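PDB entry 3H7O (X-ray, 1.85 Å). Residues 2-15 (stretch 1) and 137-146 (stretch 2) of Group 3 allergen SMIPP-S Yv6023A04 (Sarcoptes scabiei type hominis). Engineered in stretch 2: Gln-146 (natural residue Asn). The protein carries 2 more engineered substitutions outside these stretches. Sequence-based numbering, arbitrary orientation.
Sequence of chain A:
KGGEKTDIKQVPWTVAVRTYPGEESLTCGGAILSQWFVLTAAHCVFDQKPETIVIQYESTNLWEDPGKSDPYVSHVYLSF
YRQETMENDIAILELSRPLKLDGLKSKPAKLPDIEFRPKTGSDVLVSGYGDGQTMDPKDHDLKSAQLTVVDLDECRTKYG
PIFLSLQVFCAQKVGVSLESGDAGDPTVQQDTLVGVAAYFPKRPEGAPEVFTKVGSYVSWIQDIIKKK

Stretch 1, residues 2-15: GGEKTDIKQVPWTV
Stretch 2 137-146: PKDHDLKSAQ

Two segments far apart in sequence can be joined by a very short antiparallel ladder, with side chains extending the contact beyond it; residues 2-15 and 137-146 of this scabies mite protein, burying 571 Å² between them, illustrate the principle. Gly-3 (phi/psi -81/-169) opens the pairing, its CA 4.6 Å from Ala-145 CA. Having no side chain matters here: an ideal CB would lie 2.2 Å from Ser-144 O, whereas Gly-3 CA itself makes a CA-H...O contact with that oxygen at 3.4 Å.

Glu-4 (-95/151) and Ser-144 (-138/156) form the hydrogen-bonded pair. Glu-4 N donates to Ser-144 O and Ser-144 N to Glu-4 O, both at 3.0 Å, and their side chains share one face of the sheet. Lys-5 (-50/136) faces Lys-143 (-124/152) in a non-hydrogen-bonded pair, with CA atoms 4.6 Å apart and side chains diverging. The CB of Lys-5 points away, but its extended mttt chain returns to Asp-141, forming a long salt bridge of 3.8 Å from Lys-5 NZ to Asp-141 OD2. Lys-143, mtmm, instead curls back within its own stretch, its NZ 2.7 Å from Asp-141 O in a hydrogen bond.

Just past the ladder, Thr-6 (-144/137) adds one more backbone bond, its N donating to Leu-142 O at 3.0 Å. In rotamer m, its OG1 accepts a hydrogen bond from Ser-144 OG (rotamer p) at 2.6 Å and donates to Glu-4 O at 2.9 Å, tying both strands together.

Beyond Asp-7 the chemistry turns apolar. Residues 8-10 adopt helical angles, and a type I turn spans Val-11 to Thr-14. Leu-142, rotamer tp, fits against this bend: its CD2 lies 3.8 Å from both Ile-8 CD1 and Val-11 CG2, while Leu-142 CD1 approaches Thr-14 CG2 at 3.9 Å.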

# COMPACT_ATOMS: atom_id res chain seq x y z
N GLY A 2 8.08 0.86 -13.71
CA GLY A 2 7.85 1.35 -12.35
C GLY A 2 8.94 2.30 -11.89
O GLY A 2 9.56 2.98 -12.71
N GLY A 3 9.17 2.34 -10.58
CA GLY A 3 10.21 3.17 -10.01
C GLY A 3 11.58 2.54 -10.11
O GLY A 3 11.77 1.53 -10.79
N GLU A 4 12.55 3.12 -9.41
CA GLU A 4 13.93 2.63 -9.43
C GLU A 4 14.19 1.69 -8.25
O GLU A 4 13.56 1.82 -7.20
CB GLU A 4 14.91 3.81 -9.38
CG GLU A 4 14.85 4.72 -10.60
N LYS A 5 15.12 0.75 -8.44
CA LYS A 5 15.56 -0.18 -7.39
C LYS A 5 15.92 0.58 -6.11
O LYS A 5 16.60 1.61 -6.16
CB LYS A 5 16.77 -1.00 -7.84
CG LYS A 5 16.52 -1.95 -9.00
CD LYS A 5 17.76 -2.78 -9.30
CE LYS A 5 17.61 -3.54 -10.61
NZ LYS A 5 18.69 -4.55 -10.80
N THR A 6 15.46 0.05 -4.99
CA THR A 6 15.58 0.73 -3.70
C THR A 6 15.84 -0.31 -2.61
O THR A 6 15.21 -1.36 -2.60
CB THR A 6 14.29 1.53 -3.39
OG1 THR A 6 14.05 2.47 -4.45
CG2 THR A 6 14.39 2.29 -2.07
N ASP A 7 16.76 -0.00 -1.71
CA ASP A 7 17.01 -0.87 -0.56
C ASP A 7 15.91 -0.72 0.49
O ASP A 7 15.41 0.38 0.71
CB ASP A 7 18.38 -0.60 0.05
CG ASP A 7 18.84 -1.71 0.98
OD1 ASP A 7 19.57 -2.61 0.50
OD2 ASP A 7 18.46 -1.70 2.16
N ILE A 8 15.55 -1.83 1.13
CA ILE A 8 14.50 -1.82 2.15
C ILE A 8 14.78 -0.84 3.29
O ILE A 8 13.85 -0.27 3.86
CB ILE A 8 14.16 -3.27 2.67
CG1 ILE A 8 12.92 -3.25 3.57
CG2 ILE A 8 15.36 -3.90 3.39
CD1 ILE A 8 11.63 -2.82 2.86
N LYS A 9 16.05 -0.61 3.59
CA LYS A 9 16.45 0.30 4.66
C LYS A 9 16.07 1.77 4.39
O LYS A 9 16.05 2.58 5.32
CB LYS A 9 17.93 0.15 4.98
CG LYS A 9 18.23 -1.12 5.78
CD LYS A 9 19.64 -1.17 6.34
CE LYS A 9 19.90 -0.10 7.42
NZ LYS A 9 18.95 -0.12 8.56
N GLN A 10 15.77 2.09 3.13
CA GLN A 10 15.28 3.42 2.75
C GLN A 10 13.80 3.59 3.07
O GLN A 10 13.35 4.69 3.40
CB GLN A 10 15.51 3.68 1.26
CG GLN A 10 16.98 3.79 0.86
CD GLN A 10 17.66 5.00 1.46
OE1 GLN A 10 18.52 4.86 2.33
NE2 GLN A 10 17.29 6.19 1.00
N VAL A 11 13.05 2.50 2.94
CA VAL A 11 11.60 2.50 3.17
C VAL A 11 11.20 1.31 4.05
O VAL A 11 10.41 0.45 3.63
CB VAL A 11 10.82 2.51 1.81
CG1 VAL A 11 10.92 3.88 1.15
CG2 VAL A 11 11.34 1.43 0.86
N PRO A 12 11.73 1.25 5.30
CA PRO A 12 11.64 0.05 6.15
C PRO A 12 10.24 -0.32 6.64
O PRO A 12 10.07 -1.38 7.24
CB PRO A 12 12.55 0.40 7.33
CG PRO A 12 12.53 1.88 7.40
CD PRO A 12 12.45 2.35 5.98
N TRP A 13 9.26 0.55 6.38
CA TRP A 13 7.86 0.28 6.68
C TRP A 13 7.17 -0.55 5.59
O TRP A 13 6.04 -0.99 5.78
CB TRP A 13 7.11 1.61 6.85
CG TRP A 13 7.48 2.59 5.79
CD1 TRP A 13 6.99 2.64 4.51
CD2 TRP A 13 8.45 3.63 5.89
NE1 TRP A 13 7.59 3.66 3.82
CE2 TRP A 13 8.49 4.28 4.64
CE3 TRP A 13 9.29 4.07 6.92
CZ2 TRP A 13 9.34 5.37 4.40
CZ3 TRP A 13 10.13 5.16 6.68
CH2 TRP A 13 10.15 5.79 5.42
N THR A 14 7.86 -0.74 4.46
CA THR A 14 7.27 -1.41 3.31
C THR A 14 7.22 -2.92 3.53
O THR A 14 8.20 -3.52 3.98
CB THR A 14 8.05 -1.11 2.00
OG1 THR A 14 8.26 0.31 1.88
CG2 THR A 14 7.30 -1.61 0.77
N VAL A 15 6.07 -3.52 3.21
CA VAL A 15 5.94 -4.97 3.24
C VAL A 15 5.21 -5.44 1.99
O VAL A 15 4.61 -4.64 1.27
CB VAL A 15 5.19 -5.49 4.51
CG1 VAL A 15 5.86 -5.00 5.78
CG2 VAL A 15 3.72 -5.11 4.50
N PRO A 137 13.29 -12.28 -11.98
CA PRO A 137 13.66 -11.91 -10.61
C PRO A 137 13.71 -10.40 -10.37
O PRO A 137 13.31 -9.93 -9.29
CB PRO A 137 15.06 -12.52 -10.45
CG PRO A 137 15.06 -13.68 -11.36
CD PRO A 137 14.23 -13.27 -12.55
N LYS A 138 14.17 -9.64 -11.37
CA LYS A 138 14.23 -8.18 -11.28
C LYS A 138 12.85 -7.54 -11.12
O LYS A 138 12.72 -6.49 -10.50
CB LYS A 138 14.96 -7.59 -12.49
CG LYS A 138 16.44 -7.93 -12.54
CD LYS A 138 17.12 -7.30 -13.74
CE LYS A 138 18.55 -7.82 -13.89
NZ LYS A 138 19.21 -7.29 -15.11
N ASP A 139 11.82 -8.19 -11.68
CA ASP A 139 10.44 -7.74 -11.51
C ASP A 139 10.01 -7.78 -10.04
O ASP A 139 9.02 -7.16 -9.67
CB ASP A 139 9.47 -8.59 -12.33
CG ASP A 139 9.58 -8.33 -13.82
OD1 ASP A 139 10.13 -7.28 -14.22
OD2 ASP A 139 9.10 -9.18 -14.60
N HIS A 140 10.76 -8.51 -9.23
CA HIS A 140 10.42 -8.68 -7.81
C HIS A 140 11.27 -7.81 -6.88
O HIS A 140 11.23 -7.98 -5.67
CB HIS A 140 10.50 -10.16 -7.42
CG HIS A 140 9.51 -11.02 -8.16
ND1 HIS A 140 9.75 -11.49 -9.43
CD2 HIS A 140 8.28 -11.46 -7.82
CE1 HIS A 140 8.71 -12.19 -9.84
NE2 HIS A 140 7.80 -12.19 -8.88
N ASP A 141 12.03 -6.88 -7.46
CA ASP A 141 12.80 -5.90 -6.69
C ASP A 141 11.88 -4.94 -5.96
O ASP A 141 10.82 -4.57 -6.47
CB ASP A 141 13.70 -5.06 -7.60
CG ASP A 141 14.94 -5.80 -8.06
OD1 ASP A 141 15.46 -6.66 -7.33
OD2 ASP A 141 15.40 -5.49 -9.17
N LEU A 142 12.30 -4.52 -4.77
CA LEU A 142 11.71 -3.35 -4.13
C LEU A 142 12.03 -2.12 -4.97
O LEU A 142 13.19 -1.87 -5.31
CB LEU A 142 12.25 -3.17 -2.71
CG LEU A 142 11.78 -1.93 -1.94
CD1 LEU A 142 10.28 -1.97 -1.65
CD2 LEU A 142 12.55 -1.80 -0.64
N LYS A 143 10.99 -1.37 -5.32
CA LYS A 143 11.14 -0.16 -6.12
C LYS A 143 10.51 1.00 -5.36
O LYS A 143 9.59 0.81 -4.56
CB LYS A 143 10.47 -0.33 -7.49
CG LYS A 143 11.07 -1.43 -8.37
CD LYS A 143 10.10 -1.88 -9.47
CE LYS A 143 9.05 -2.88 -8.95
NZ LYS A 143 9.58 -4.29 -8.86
N SER A 144 11.01 2.21 -5.61
CA SER A 144 10.37 3.42 -5.09
C SER A 144 10.36 4.51 -6.15
O SER A 144 11.18 4.51 -7.07
CB SER A 144 11.03 3.90 -3.79
OG SER A 144 12.32 4.41 -4.03
N ALA A 145 9.41 5.44 -6.03
CA ALA A 145 9.28 6.55 -6.98
C ALA A 145 8.73 7.78 -6.28
O ALA A 145 7.81 7.69 -5.46
CB ALA A 145 8.37 6.15 -8.14
N GLN A 146 9.30 8.94 -6.62
CA GLN A 146 8.79 10.22 -6.14
C GLN A 146 7.75 10.71 -7.13
O GLN A 146 8.07 11.01 -8.28
CB GLN A 146 9.93 11.24 -6.03
CG GLN A 146 10.98 10.93 -4.96
CD GLN A 146 10.51 11.22 -3.54
OE1 GLN A 146 9.39 11.68 -3.31
NE2 GLN A 146 11.38 10.96 -2.57